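Local coordinates for Poly(A) RNA polymerase protein 2 (Saccharomyces cerevisiae, PDB 3NYB) that probably adds poly(A) tails to the 3' ends of RNA, as the polymerase subunit of the TRAMP RNA surveillance complex with Protein AIR2, at residues 190-195 against 234-239; 198-203 against 215-220; 249-254 against 262-267; 160-165 against 209-214; 185-190 against 273-278. The protein carries 1 engineered substitution. All coordinates share one frame; numbering follows the deposited sequence.

Contact 1 of 5, residues 190-195 against 234-239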
# COMPACT_ATOMS: atom_id res chain seq x y z
N ILE A 190 -1.49 3.69 -1.46
CA ILE A 190 -2.94 3.76 -1.32
C ILE A 190 -3.59 3.90 -2.69
O ILE A 190 -4.55 3.20 -3.01
CB ILE A 190 -3.36 4.94 -0.45
CG1 ILE A 190 -2.65 4.87 0.89
CG2 ILE A 190 -4.86 4.93 -0.26
CD1 ILE A 190 -3.08 5.94 1.87
N CYS A 191 -3.05 4.81 -3.49
CA CYS A 191 -3.55 5.02 -4.85
C CYS A 191 -3.61 3.74 -5.67
O CYS A 191 -4.66 3.39 -6.21
CB CYS A 191 -2.72 6.07 -5.59
SG CYS A 191 -3.37 6.43 -7.21
N LEU A 192 -2.49 3.03 -5.76
CA LEU A 192 -2.42 1.81 -6.56
C LEU A 192 -3.49 0.81 -6.19
O LEU A 192 -4.18 0.27 -7.06
CB LEU A 192 -1.05 1.14 -6.41
CG LEU A 192 0.17 1.91 -6.87
CD1 LEU A 192 1.42 1.12 -6.51
CD2 LEU A 192 0.12 2.21 -8.36
N VAL A 193 -3.62 0.54 -4.90
CA VAL A 193 -4.62 -0.39 -4.42
C VAL A 193 -6.00 0.13 -4.77
O VAL A 193 -6.82 -0.58 -5.34
CB VAL A 193 -4.51 -0.58 -2.91
CG1 VAL A 193 -5.49 -1.63 -2.42
CG2 VAL A 193 -3.11 -0.99 -2.56
N PHE A 194 -6.25 1.39 -4.43
CA PHE A 194 -7.55 1.98 -4.66
C PHE A 194 -7.96 1.85 -6.13
O PHE A 194 -9.04 1.34 -6.44
CB PHE A 194 -7.55 3.45 -4.25
CG PHE A 194 -8.77 4.21 -4.70
CD1 PHE A 194 -10.04 3.78 -4.34
CD2 PHE A 194 -8.64 5.35 -5.48
CE1 PHE A 194 -11.15 4.48 -4.75
CE2 PHE A 194 -9.75 6.05 -5.88
CZ PHE A 194 -11.01 5.61 -5.52
N SER A 195 -7.07 2.29 -7.02
CA SER A 195 -7.32 2.19 -8.44
C SER A 195 -7.69 0.75 -8.80
O SER A 195 -8.79 0.48 -9.29
CB SER A 195 -6.09 2.62 -9.22
OG SER A 195 -6.10 2.07 -10.52
N VAL A 234 1.62 4.29 -19.15
CA VAL A 234 0.35 4.58 -18.46
C VAL A 234 0.51 5.35 -17.15
O VAL A 234 1.39 5.05 -16.35
CB VAL A 234 -0.43 3.29 -18.17
CG1 VAL A 234 -1.82 3.62 -17.63
CG2 VAL A 234 -0.53 2.44 -19.42
N ALA A 235 -0.35 6.34 -16.94
CA ALA A 235 -0.34 7.14 -15.71
C ALA A 235 -1.65 7.00 -14.95
O ALA A 235 -2.64 6.51 -15.49
CB ALA A 235 -0.07 8.60 -16.03
N LEU A 236 -1.65 7.44 -13.69
CA LEU A 236 -2.85 7.34 -12.86
C LEU A 236 -3.33 8.71 -12.41
O LEU A 236 -2.53 9.56 -12.05
CB LEU A 236 -2.61 6.46 -11.63
CG LEU A 236 -2.57 4.95 -11.83
CD1 LEU A 236 -1.20 4.56 -12.27
CD2 LEU A 236 -2.91 4.26 -10.54
N GLY A 237 -4.65 8.89 -12.42
CA GLY A 237 -5.27 10.13 -11.98
C GLY A 237 -6.70 9.91 -11.52
O GLY A 237 -7.15 8.77 -11.42
N SER A 238 -7.40 11.00 -11.25
CA SER A 238 -8.79 10.93 -10.80
C SER A 238 -9.66 12.02 -11.40
O SER A 238 -9.60 13.19 -10.99
CB SER A 238 -8.88 10.97 -9.27
OG SER A 238 -8.94 9.67 -8.72
N SER A 239 -10.48 11.64 -12.37
CA SER A 239 -11.47 12.53 -12.94
C SER A 239 -12.81 12.27 -12.28
O SER A 239 -13.50 11.31 -12.61
CB SER A 239 -11.59 12.32 -14.45
OG SER A 239 -12.68 13.05 -14.98
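Cys191 carries SG anti to its backbone N (chi1 -176°), and this turns the sulfur outward from the helix to meet Leu236. Leu236 places CG anti to its own carbonyl carbon (chi1 -76°), and its second torsion then turns CD2 to the helix. This is a helix packed on a beta hairpin: residues 190-195 of helix 186-198 cross strand 234-238 at 86°, with the axes of these short segments 10.0 Å apart. The strand pairs with 243-247 in a two-stranded antiparallel sheet.

Nearly all the contact runs through one methyl group. Leu236 CD2 lies 4.0 Å from Cys191 SG. It also approaches Leu192 CD2, at 4.3 Å. One turn beyond Cys191, Ser195 turns its CB toward the same methyl. The packing is apolar, and no hydrogen bond joins the two segments. The backbones stay well apart, with Ser195 CA and Leu236 CA separated by 8.1 Å.

The surroundings are also largely apolar. Trp153 of helix 145-155 packs on Cys191, while Phe221 of helix 214-228 packs on Leu192. Phe229 touches Leu236 from the loop before the strand. The backbone of Leu236 is bonded to Ala264 and Gln266, which helps to set where its side chain leaves the strand. At Ser195 both side-chain atoms meet the leucine: CB is 3.8 Å and OG 3.9 Å from Leu236 CD2.

Contact 2 of 5, residues 198-203 against 215-220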
# COMPACT_ATOMS: atom_id res chain seq x y z
N HIS A 198 -11.10 -0.40 -7.66
CA HIS A 198 -12.25 0.27 -8.26
C HIS A 198 -12.46 -0.03 -9.73
O HIS A 198 -13.57 0.17 -10.24
CB HIS A 198 -12.20 1.77 -8.02
CG HIS A 198 -13.17 2.24 -6.99
ND1 HIS A 198 -13.55 1.45 -5.91
CD2 HIS A 198 -13.85 3.40 -6.85
CE1 HIS A 198 -14.42 2.11 -5.17
NE2 HIS A 198 -14.61 3.31 -5.71
N MET A 199 -11.44 -0.51 -10.42
CA MET A 199 -11.63 -0.87 -11.82
C MET A 199 -11.33 -2.33 -12.14
O MET A 199 -10.79 -2.65 -13.20
CB MET A 199 -10.84 0.07 -12.73
CG MET A 199 -9.39 0.21 -12.41
SD MET A 199 -8.63 1.34 -13.57
CE MET A 199 -8.81 0.41 -15.09
N HIS A 200 -11.69 -3.21 -11.23
CA HIS A 200 -11.52 -4.64 -11.43
C HIS A 200 -12.83 -5.19 -11.97
O HIS A 200 -13.88 -4.95 -11.39
CB HIS A 200 -11.15 -5.29 -10.10
CG HIS A 200 -11.02 -6.78 -10.16
ND1 HIS A 200 -12.10 -7.61 -10.34
CD2 HIS A 200 -9.94 -7.58 -10.03
CE1 HIS A 200 -11.69 -8.87 -10.33
NE2 HIS A 200 -10.38 -8.88 -10.14
N PRO A 201 -12.76 -5.93 -13.08
CA PRO A 201 -13.91 -6.46 -13.83
C PRO A 201 -15.05 -6.95 -12.93
O PRO A 201 -16.22 -6.65 -13.18
CB PRO A 201 -13.32 -7.62 -14.61
CG PRO A 201 -11.90 -7.20 -14.85
CD PRO A 201 -11.48 -6.38 -13.66
N ARG A 202 -14.72 -7.69 -11.88
CA ARG A 202 -15.73 -8.28 -11.02
C ARG A 202 -16.22 -7.28 -9.99
O ARG A 202 -17.20 -7.53 -9.28
CB ARG A 202 -15.17 -9.50 -10.29
CG ARG A 202 -14.60 -10.55 -11.21
CD ARG A 202 -15.71 -11.25 -11.97
NE ARG A 202 -15.25 -12.50 -12.57
CZ ARG A 202 -16.04 -13.54 -12.79
NH1 ARG A 202 -17.32 -13.50 -12.44
NH2 ARG A 202 -15.54 -14.64 -13.35
N ILE A 203 -15.54 -6.14 -9.92
CA ILE A 203 -15.84 -5.14 -8.91
C ILE A 203 -16.67 -3.98 -9.45
O ILE A 203 -17.62 -3.54 -8.80
CB ILE A 203 -14.57 -4.59 -8.24
CG1 ILE A 203 -13.98 -5.65 -7.31
CG2 ILE A 203 -14.87 -3.31 -7.48
CD1 ILE A 203 -12.60 -5.31 -6.80
N GLY A 215 -8.22 -12.54 -0.74
CA GLY A 215 -7.19 -13.47 -1.16
C GLY A 215 -6.84 -13.30 -2.63
O GLY A 215 -5.68 -13.04 -2.98
N VAL A 216 -7.83 -13.42 -3.51
CA VAL A 216 -7.59 -13.28 -4.94
C VAL A 216 -7.13 -11.89 -5.30
O VAL A 216 -6.18 -11.72 -6.05
CB VAL A 216 -8.83 -13.64 -5.82
CG1 VAL A 216 -8.88 -15.13 -6.08
CG2 VAL A 216 -10.14 -13.12 -5.20
N LEU A 217 -7.80 -10.89 -4.76
CA LEU A 217 -7.47 -9.51 -5.08
C LEU A 217 -6.03 -9.18 -4.70
O LEU A 217 -5.35 -8.43 -5.40
CB LEU A 217 -8.46 -8.57 -4.39
CG LEU A 217 -9.91 -8.93 -4.74
CD1 LEU A 217 -10.89 -8.21 -3.83
CD2 LEU A 217 -10.21 -8.63 -6.21
N LEU A 218 -5.56 -9.77 -3.60
CA LEU A 218 -4.18 -9.58 -3.18
C LEU A 218 -3.26 -10.10 -4.26
O LEU A 218 -2.39 -9.39 -4.76
CB LEU A 218 -3.91 -10.30 -1.86
CG LEU A 218 -2.72 -9.88 -0.99
CD1 LEU A 218 -1.74 -11.00 -0.79
CD2 LEU A 218 -2.02 -8.63 -1.51
N ILE A 219 -3.46 -11.35 -4.63
CA ILE A 219 -2.68 -11.93 -5.71
C ILE A 219 -2.78 -11.09 -6.97
O ILE A 219 -1.77 -10.67 -7.52
CB ILE A 219 -3.11 -13.37 -5.99
CG1 ILE A 219 -2.65 -14.28 -4.85
CG2 ILE A 219 -2.53 -13.84 -7.30
CD1 ILE A 219 -3.02 -15.71 -5.04
N GLU A 220 -4.00 -10.81 -7.40
CA GLU A 220 -4.21 -10.04 -8.62
C GLU A 220 -3.63 -8.62 -8.55
O GLU A 220 -3.27 -8.04 -9.57
CB GLU A 220 -5.70 -10.00 -8.99
CG GLU A 220 -6.28 -11.39 -9.24
CD GLU A 220 -7.79 -11.38 -9.40
OE1 GLU A 220 -8.42 -10.33 -9.18
OE2 GLU A 220 -8.34 -12.44 -9.76
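His200 and Glu220 make the polar part of this contact. His200 NE2 donates to Glu220 OE1 at 2.6 Å, with an N-H...O angle of 140°. The oxygen is met on its syn side, somewhat out of the carboxylate plane. The ring and carboxylate planes are nearly parallel, 14° apart. At the other end of the ring, His200 ND1 accepts from Arg202 N at 3.0 Å. His200 is thus the N-cap of the short helix 201-204, with its side chain making the capping bond. CG stands anti to the backbone N (chi1 176°), which lets the ring serve both partners.

The apolar part lies across the ring faces. Leu217 CD2 makes a CH-pi contact, 4.1 Å from the centroid of the His200 ring. Pro201 CD covers the opposite face toward the rim. Ile203 CD1 meets the same leucine methyl tip to tip, 4.1 Å from Leu217 CD2.

A leucine in place of His200 would probably leave Glu220 OE1 without this donor and the start of helix 201-204 without its side-chain cap.

The second carboxylate oxygen reaches the partner subunit. Glu220 OE2 forms a salt bridge with Arg26 of the Protein AIR2 chain and a hydrogen bond with Tyr28 of that chain. The chemistry suggests an ionised glutamate facing a histidine that is probably neutral, since ND1 accepts while NE2 donates. Glu220 therefore links a helix cap in the polymerase to the bound zinc-knuckle protein.

Contact 3 of 5, residues 249-254 against 262-267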
# COMPACT_ATOMS: atom_id res chain seq x y z
N SER A 249 1.87 10.36 -22.96
CA SER A 249 1.99 11.25 -24.10
C SER A 249 1.01 12.42 -24.08
O SER A 249 1.27 13.46 -24.69
CB SER A 249 1.84 10.46 -25.40
OG SER A 249 0.87 9.44 -25.25
N THR A 250 -0.11 12.26 -23.38
CA THR A 250 -1.12 13.31 -23.27
C THR A 250 -0.83 14.27 -22.12
O THR A 250 -1.32 15.40 -22.10
CB THR A 250 -2.54 12.74 -23.11
OG1 THR A 250 -2.78 12.41 -21.73
CG2 THR A 250 -2.73 11.50 -23.97
N TRP A 251 -0.04 13.81 -21.15
CA TRP A 251 0.33 14.65 -20.02
C TRP A 251 1.47 15.55 -20.44
O TRP A 251 2.63 15.22 -20.26
CB TRP A 251 0.75 13.82 -18.80
CG TRP A 251 0.66 14.58 -17.50
CD1 TRP A 251 0.51 15.92 -17.34
CD2 TRP A 251 0.74 14.02 -16.17
NE1 TRP A 251 0.47 16.24 -16.00
CE2 TRP A 251 0.62 15.10 -15.28
CE3 TRP A 251 0.90 12.73 -15.68
CZ2 TRP A 251 0.65 14.91 -13.89
CZ3 TRP A 251 0.94 12.55 -14.30
CH2 TRP A 251 0.81 13.63 -13.42
N SER A 252 1.12 16.70 -21.02
CA SER A 252 2.11 17.61 -21.58
C SER A 252 2.92 18.30 -20.49
O SER A 252 4.09 18.63 -20.68
CB SER A 252 1.42 18.65 -22.47
OG SER A 252 0.50 18.02 -23.35
N ALA A 253 2.28 18.52 -19.34
CA ALA A 253 2.91 19.21 -18.23
C ALA A 253 4.32 18.67 -17.90
O ALA A 253 5.15 19.40 -17.36
CB ALA A 253 2.01 19.17 -17.00
N ILE A 254 4.57 17.41 -18.23
CA ILE A 254 5.83 16.77 -17.86
C ILE A 254 6.47 15.99 -19.01
O ILE A 254 7.44 15.25 -18.79
CB ILE A 254 5.63 15.79 -16.69
CG1 ILE A 254 4.67 14.67 -17.09
CG2 ILE A 254 5.10 16.53 -15.47
CD1 ILE A 254 4.12 13.89 -15.94
N SER A 262 9.16 4.94 -14.98
CA SER A 262 8.93 5.42 -13.63
C SER A 262 7.43 5.60 -13.37
O SER A 262 6.66 5.89 -14.28
CB SER A 262 9.68 6.73 -13.39
OG SER A 262 9.23 7.75 -14.26
N LEU A 263 7.04 5.43 -12.11
CA LEU A 263 5.64 5.53 -11.73
C LEU A 263 5.15 6.97 -11.86
O LEU A 263 5.79 7.88 -11.35
CB LEU A 263 5.46 5.07 -10.29
CG LEU A 263 4.16 4.37 -9.92
CD1 LEU A 263 3.89 4.55 -8.43
CD2 LEU A 263 3.00 4.91 -10.74
N ALA A 264 4.02 7.15 -12.55
CA ALA A 264 3.44 8.48 -12.71
C ALA A 264 2.02 8.53 -12.19
O ALA A 264 1.10 7.96 -12.78
CB ALA A 264 3.47 8.89 -14.16
N ILE A 265 1.85 9.20 -11.06
CA ILE A 265 0.55 9.36 -10.45
C ILE A 265 0.29 10.85 -10.29
O ILE A 265 1.13 11.57 -9.74
CB ILE A 265 0.48 8.65 -9.09
CG1 ILE A 265 0.56 7.14 -9.26
CG2 ILE A 265 -0.80 9.00 -8.36
CD1 ILE A 265 0.72 6.39 -7.97
N GLN A 266 -0.86 11.30 -10.78
CA GLN A 266 -1.18 12.72 -10.79
C GLN A 266 -1.35 13.29 -9.39
O GLN A 266 -2.18 12.82 -8.60
CB GLN A 266 -2.45 12.96 -11.61
CG GLN A 266 -2.66 14.40 -12.01
CD GLN A 266 -3.59 14.54 -13.19
OE1 GLN A 266 -4.74 14.08 -13.15
NE2 GLN A 266 -3.11 15.18 -14.25
N ASP A 267 -0.55 14.32 -9.08
CA ASP A 267 -0.61 14.97 -7.78
C ASP A 267 -1.98 15.61 -7.57
O ASP A 267 -2.38 16.48 -8.35
CB ASP A 267 0.49 16.03 -7.67
CG ASP A 267 0.68 16.53 -6.25
OD1 ASP A 267 -0.19 16.24 -5.39
OD2 ASP A 267 1.70 17.21 -5.99
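Trp251 lays the six-membered part of its indole against Gln266. The amide nitrogen comes over one ring face, with Gln266 NE2 3.8 Å from Trp251 CZ2. The amide stands steeply on the indole, the two planes being 77° apart. The aliphatic stem helps too: Gln266 CG is 3.8 Å from Trp251 CH2. The far end of the ring meets backbone, with Trp251 CH2 3.4 Å from Gln266 CA and 4.2 Å from Ile265 C. Ala264 CB sits obliquely, 4.5 Å from Trp251 CZ3. Over the opposite face, toward the rim, comes CD1 of Ile254.

The tryptophan is the centre of an inverse gamma turn. With CG anti to the backbone N (chi1 -159°), the indole extends from this turn toward 262-267. Residues 249-254 lie in the loop after hairpin strand 243-247. Residues 262-267 lead into the short strand 266-267 and run beside strand 234-238 in the same direction.

Further out, the backbone oxygen of Glu271 accepts from Gln266 NE2 and, weakly, from Trp251 NE1. A serine at Trp251 would probably open a gap between Ile254 and Gln266 and leave the glutamine amide without the ring beneath it. Phe246 meets the indole with its ring inclined at about 65°. Next along the chain, Asp267 pairs with Asn273 through backbone hydrogen bonding.

Contact 4 of 5, residues 160-165 against 209-214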
# COMPACT_ATOMS: atom_id res chain seq x y z
N LEU A 160 -9.95 -1.69 1.09
CA LEU A 160 -8.82 -0.79 0.91
C LEU A 160 -7.79 -0.88 2.05
O LEU A 160 -6.60 -1.12 1.80
CB LEU A 160 -9.31 0.64 0.73
CG LEU A 160 -8.21 1.62 0.34
CD1 LEU A 160 -7.39 1.08 -0.84
CD2 LEU A 160 -8.78 2.99 0.04
N ARG A 161 -8.23 -0.70 3.29
CA ARG A 161 -7.34 -0.79 4.43
C ARG A 161 -6.56 -2.12 4.49
O ARG A 161 -5.34 -2.12 4.66
CB ARG A 161 -8.12 -0.57 5.74
CG ARG A 161 -7.29 -0.79 7.00
CD ARG A 161 -7.94 -0.27 8.27
NE ARG A 161 -7.15 -0.62 9.45
CZ ARG A 161 -7.32 -1.72 10.18
NH1 ARG A 161 -8.26 -2.59 9.89
NH2 ARG A 161 -6.53 -1.94 11.23
N GLU A 162 -7.26 -3.24 4.34
CA GLU A 162 -6.64 -4.56 4.47
C GLU A 162 -5.55 -4.78 3.45
O GLU A 162 -4.46 -5.22 3.78
CB GLU A 162 -7.68 -5.67 4.32
CG GLU A 162 -8.65 -5.81 5.47
CD GLU A 162 -9.64 -4.66 5.55
OE1 GLU A 162 -10.31 -4.55 6.60
OE2 GLU A 162 -9.75 -3.87 4.57
N LEU A 163 -5.85 -4.48 2.19
CA LEU A 163 -4.85 -4.69 1.15
C LEU A 163 -3.69 -3.72 1.32
O LEU A 163 -2.54 -4.10 1.10
CB LEU A 163 -5.47 -4.59 -0.25
CG LEU A 163 -6.39 -5.77 -0.56
CD1 LEU A 163 -6.69 -5.86 -2.04
CD2 LEU A 163 -5.76 -7.06 -0.08
N VAL A 164 -3.97 -2.50 1.73
CA VAL A 164 -2.91 -1.53 1.96
C VAL A 164 -1.96 -2.01 3.06
O VAL A 164 -0.73 -1.94 2.91
CB VAL A 164 -3.46 -0.14 2.29
CG1 VAL A 164 -2.35 0.76 2.76
CG2 VAL A 164 -4.13 0.46 1.06
N LEU A 165 -2.51 -2.52 4.15
CA LEU A 165 -1.66 -3.02 5.23
C LEU A 165 -0.75 -4.14 4.73
O LEU A 165 0.44 -4.14 5.00
CB LEU A 165 -2.49 -3.45 6.43
CG LEU A 165 -3.11 -2.28 7.19
CD1 LEU A 165 -4.04 -2.77 8.30
CD2 LEU A 165 -2.01 -1.38 7.74
N ASP A 209 -17.71 -9.17 -3.73
CA ASP A 209 -17.52 -8.37 -2.52
C ASP A 209 -16.07 -8.50 -2.04
O ASP A 209 -15.64 -9.57 -1.59
CB ASP A 209 -18.49 -8.83 -1.44
CG ASP A 209 -19.24 -10.10 -1.82
OD1 ASP A 209 -18.69 -10.96 -2.55
OD2 ASP A 209 -20.41 -10.24 -1.39
N PRO A 210 -15.29 -7.41 -2.15
CA PRO A 210 -13.86 -7.52 -1.88
C PRO A 210 -13.56 -8.17 -0.52
O PRO A 210 -12.71 -9.06 -0.47
CB PRO A 210 -13.39 -6.06 -1.89
CG PRO A 210 -14.36 -5.39 -2.81
CD PRO A 210 -15.68 -6.05 -2.54
N LYS A 211 -14.27 -7.75 0.53
CA LYS A 211 -14.05 -8.27 1.88
C LYS A 211 -14.22 -9.78 1.95
O LYS A 211 -13.77 -10.42 2.90
CB LYS A 211 -15.02 -7.61 2.87
CG LYS A 211 -14.87 -6.11 3.05
CD LYS A 211 -13.80 -5.76 4.08
CE LYS A 211 -14.20 -4.51 4.86
NZ LYS A 211 -15.46 -4.73 5.64
N ASP A 212 -14.87 -10.36 0.94
CA ASP A 212 -15.02 -11.81 0.87
C ASP A 212 -14.10 -12.41 -0.20
O ASP A 212 -14.21 -13.59 -0.53
CB ASP A 212 -16.47 -12.20 0.59
CG ASP A 212 -17.38 -11.98 1.79
OD1 ASP A 212 -16.90 -12.09 2.95
OD2 ASP A 212 -18.58 -11.68 1.58
N ASN A 213 -13.20 -11.58 -0.71
CA ASN A 213 -12.35 -11.98 -1.82
C ASN A 213 -10.95 -11.36 -1.75
O ASN A 213 -10.28 -11.19 -2.78
CB ASN A 213 -13.02 -11.60 -3.15
CG ASN A 213 -14.24 -12.47 -3.46
OD1 ASN A 213 -14.11 -13.61 -3.89
ND2 ASN A 213 -15.44 -11.91 -3.26
N LEU A 214 -10.50 -11.00 -0.56
CA LEU A 214 -9.22 -10.31 -0.51
C LEU A 214 -8.02 -11.23 -0.83
O LEU A 214 -6.94 -10.75 -1.18
CB LEU A 214 -9.00 -9.70 0.88
CG LEU A 214 -9.60 -8.31 1.10
CD1 LEU A 214 -11.12 -8.37 1.04
CD2 LEU A 214 -9.15 -7.74 2.44
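The 3-10 turn 210-212 that leads into helix 214-228 packs here, with the start of that helix, against the first turns of helix 160-173. Leu214, the first residue of the later helix, points at Glu162 and Leu163. The contact with Leu163 is the clearer one: its CD2 lies 4.2 Å from Leu214 CG. The same methyl is 4.0 Å from the backbone oxygen, Leu214 O. Glu162 passes across Leu214 at a slant with the aliphatic part of its chain, but the methyl positions of Leu214 are doubtful in this model.

Glu162 bends at its second torsion (chi2 70°), and the carboxylate turns aside toward Lys211. Glu162 OE1 is 4.3 Å from Lys211 CE. The charged ends do not touch, as OE1 of Glu162 and NZ of Lys211 are 5.2 Å apart. Any attraction between them is probably weak. No hydrogen bond crosses the contact.

The turn is held from within. Asn213 ND2 donates to Asp209 O at 2.9 Å, from above the carbonyl plane. Asp212 N reaches the same oxygen from the opposite face, at 2.8 Å. Asn213 occupies the N-cap position but makes no capping bond with its side chain. Instead its OD1 accepts from Ile29 N of the Protein AIR2 chain.

Around the contact, Leu163 packs on Val193 and Leu197 of helix 186-198 and on Leu217 and Leu218 of helix 214-228. Leu214 leans on Ile25 of helix 17-31.

Contact 5 of 5, residues 185-190 against 273-278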
# COMPACT_ATOMS: atom_id res chain seq x y z
N GLY A 185 6.00 5.88 -1.60
CA GLY A 185 5.44 6.63 -0.49
C GLY A 185 4.07 6.11 -0.09
O GLY A 185 3.51 5.23 -0.75
N GLY A 186 3.51 6.65 0.98
CA GLY A 186 2.26 6.16 1.50
C GLY A 186 1.09 6.41 0.57
O GLY A 186 0.32 5.50 0.25
N PHE A 187 0.93 7.66 0.15
CA PHE A 187 -0.20 8.00 -0.72
C PHE A 187 -0.17 7.16 -2.00
O PHE A 187 -1.18 6.62 -2.43
CB PHE A 187 -0.23 9.51 -1.03
CG PHE A 187 -1.24 9.89 -2.08
CD1 PHE A 187 -2.55 10.17 -1.74
CD2 PHE A 187 -0.87 9.95 -3.41
CE1 PHE A 187 -3.46 10.51 -2.71
CE2 PHE A 187 -1.78 10.29 -4.38
CZ PHE A 187 -3.08 10.56 -4.03
N SER A 188 1.01 7.04 -2.58
CA SER A 188 1.18 6.25 -3.79
C SER A 188 0.68 4.83 -3.62
O SER A 188 0.00 4.29 -4.50
CB SER A 188 2.66 6.21 -4.20
OG SER A 188 3.12 7.52 -4.50
N ILE A 189 1.02 4.20 -2.50
CA ILE A 189 0.60 2.83 -2.28
C ILE A 189 -0.91 2.78 -2.23
O ILE A 189 -1.54 1.94 -2.87
CB ILE A 189 1.16 2.25 -0.98
CG1 ILE A 189 2.69 2.35 -0.97
CG2 ILE A 189 0.74 0.80 -0.83
CD1 ILE A 189 3.31 1.99 0.39
N ILE A 190 -1.49 3.69 -1.46
CA ILE A 190 -2.94 3.76 -1.32
C ILE A 190 -3.59 3.90 -2.69
O ILE A 190 -4.55 3.20 -3.01
CB ILE A 190 -3.36 4.94 -0.45
CG1 ILE A 190 -2.65 4.87 0.89
CG2 ILE A 190 -4.86 4.93 -0.26
CD1 ILE A 190 -3.08 5.94 1.87
N ASN A 273 2.13 17.87 -11.76
CA ASN A 273 3.23 16.93 -11.55
C ASN A 273 2.80 15.62 -10.88
O ASN A 273 1.74 15.56 -10.25
CB ASN A 273 4.34 17.59 -10.72
CG ASN A 273 4.09 17.50 -9.23
OD1 ASN A 273 5.01 17.23 -8.45
ND2 ASN A 273 2.85 17.73 -8.82
N ASN A 274 3.61 14.58 -11.03
CA ASN A 274 3.31 13.33 -10.33
C ASN A 274 4.02 13.26 -8.98
O ASN A 274 5.16 13.68 -8.83
CB ASN A 274 3.58 12.10 -11.20
CG ASN A 274 5.02 11.61 -11.14
OD1 ASN A 274 5.86 12.18 -10.46
ND2 ASN A 274 5.30 10.54 -11.87
N ILE A 275 3.31 12.76 -7.98
CA ILE A 275 3.89 12.65 -6.66
C ILE A 275 4.81 11.43 -6.56
O ILE A 275 5.48 11.24 -5.54
CB ILE A 275 2.81 12.61 -5.56
CG1 ILE A 275 1.46 12.23 -6.15
CG2 ILE A 275 2.67 13.98 -4.92
CD1 ILE A 275 1.43 10.88 -6.80
N SER A 276 4.87 10.63 -7.62
CA SER A 276 5.65 9.39 -7.63
C SER A 276 6.99 9.56 -8.33
O SER A 276 7.71 8.58 -8.55
CB SER A 276 4.87 8.27 -8.32
OG SER A 276 3.56 8.67 -8.65
N ARG A 277 7.31 10.79 -8.70
CA ARG A 277 8.55 11.08 -9.40
C ARG A 277 9.74 10.59 -8.58
O ARG A 277 10.70 10.06 -9.13
CB ARG A 277 8.67 12.58 -9.67
CG ARG A 277 10.04 13.02 -10.18
CD ARG A 277 10.26 12.57 -11.60
NE ARG A 277 9.45 13.35 -12.54
CZ ARG A 277 9.90 14.38 -13.23
NH1 ARG A 277 11.17 14.77 -13.10
NH2 ARG A 277 9.10 15.04 -14.06
N GLY A 278 9.65 10.77 -7.27
CA GLY A 278 10.75 10.44 -6.37
C GLY A 278 11.02 8.95 -6.17
O GLY A 278 12.04 8.58 -5.60
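Phe187 and Ser188, both in the first turn of helix 186-198, are the residues of this segment that touch 273-278. Just before them, Gly185 holds the N-cap position. Its O accepts from Ile189 N at 3.2 Å, which closes the first helical turn. Gly186 O does the same for Ile190 N.

Phe187 has CG anti to its backbone N (chi1 171°), and the ring swings out toward Ile275. The isoleucine meets it at the ring edge, not over a face: Phe187 CE2 is 4.1 Å from Ile275 CD1. Ile275 CG1 follows at 4.2 Å from the same CE2 of Phe187. The two side chains cross at about a right angle. The ring also packs on Ala146 and Ile150 of helix 145-155, and meets the Trp153 ring at about 30°.

Ile275 and Ser276 are the two middle residues of a type I beta turn, Asn274 to Arg277. The start of the helix thus rests on a turn in the loop between strand 266-267 and helix 282-304. Ile275 is also bonded to Ile265 through the backbone, which helps to hold the turn.

Ser188 faces the turn next. Its OG lies 4.4 Å from Ile275 CD1. The same OG of Ser188 is 4.3 Å from Ser276 CB. These are packing distances, and no hydrogen bond joins the segments. Ser276 OG instead takes a weak hydrogen bond from Ile265 N. The backbones come fairly near here, with Ser188 CA and Ser276 CA 6.7 Å apart.

In the fold
Helix 186-198 is common to contacts 1 and 5, whose centres are about 10 Å apart and which share Ile190. The centre of contact 3 lies about 12 Å from each of theirs, and probable backbone hydrogen bonds join it to both, at Leu236 and at Asn273 and Ile275. These three lie on the same side of the chain's centre. Contacts 2 and 4, about 9 Å apart centre to centre, involve the start of helix 214-228 and meet through Leu217 and Pro210. Along the chain, contact 4 opens first and crosses contacts 1, 2 and 5; contact 2 falls within the span of contact 1. Protein AIR2 reaches contacts 1, 2 and 4, so part of this packing adjoins the subunit interface.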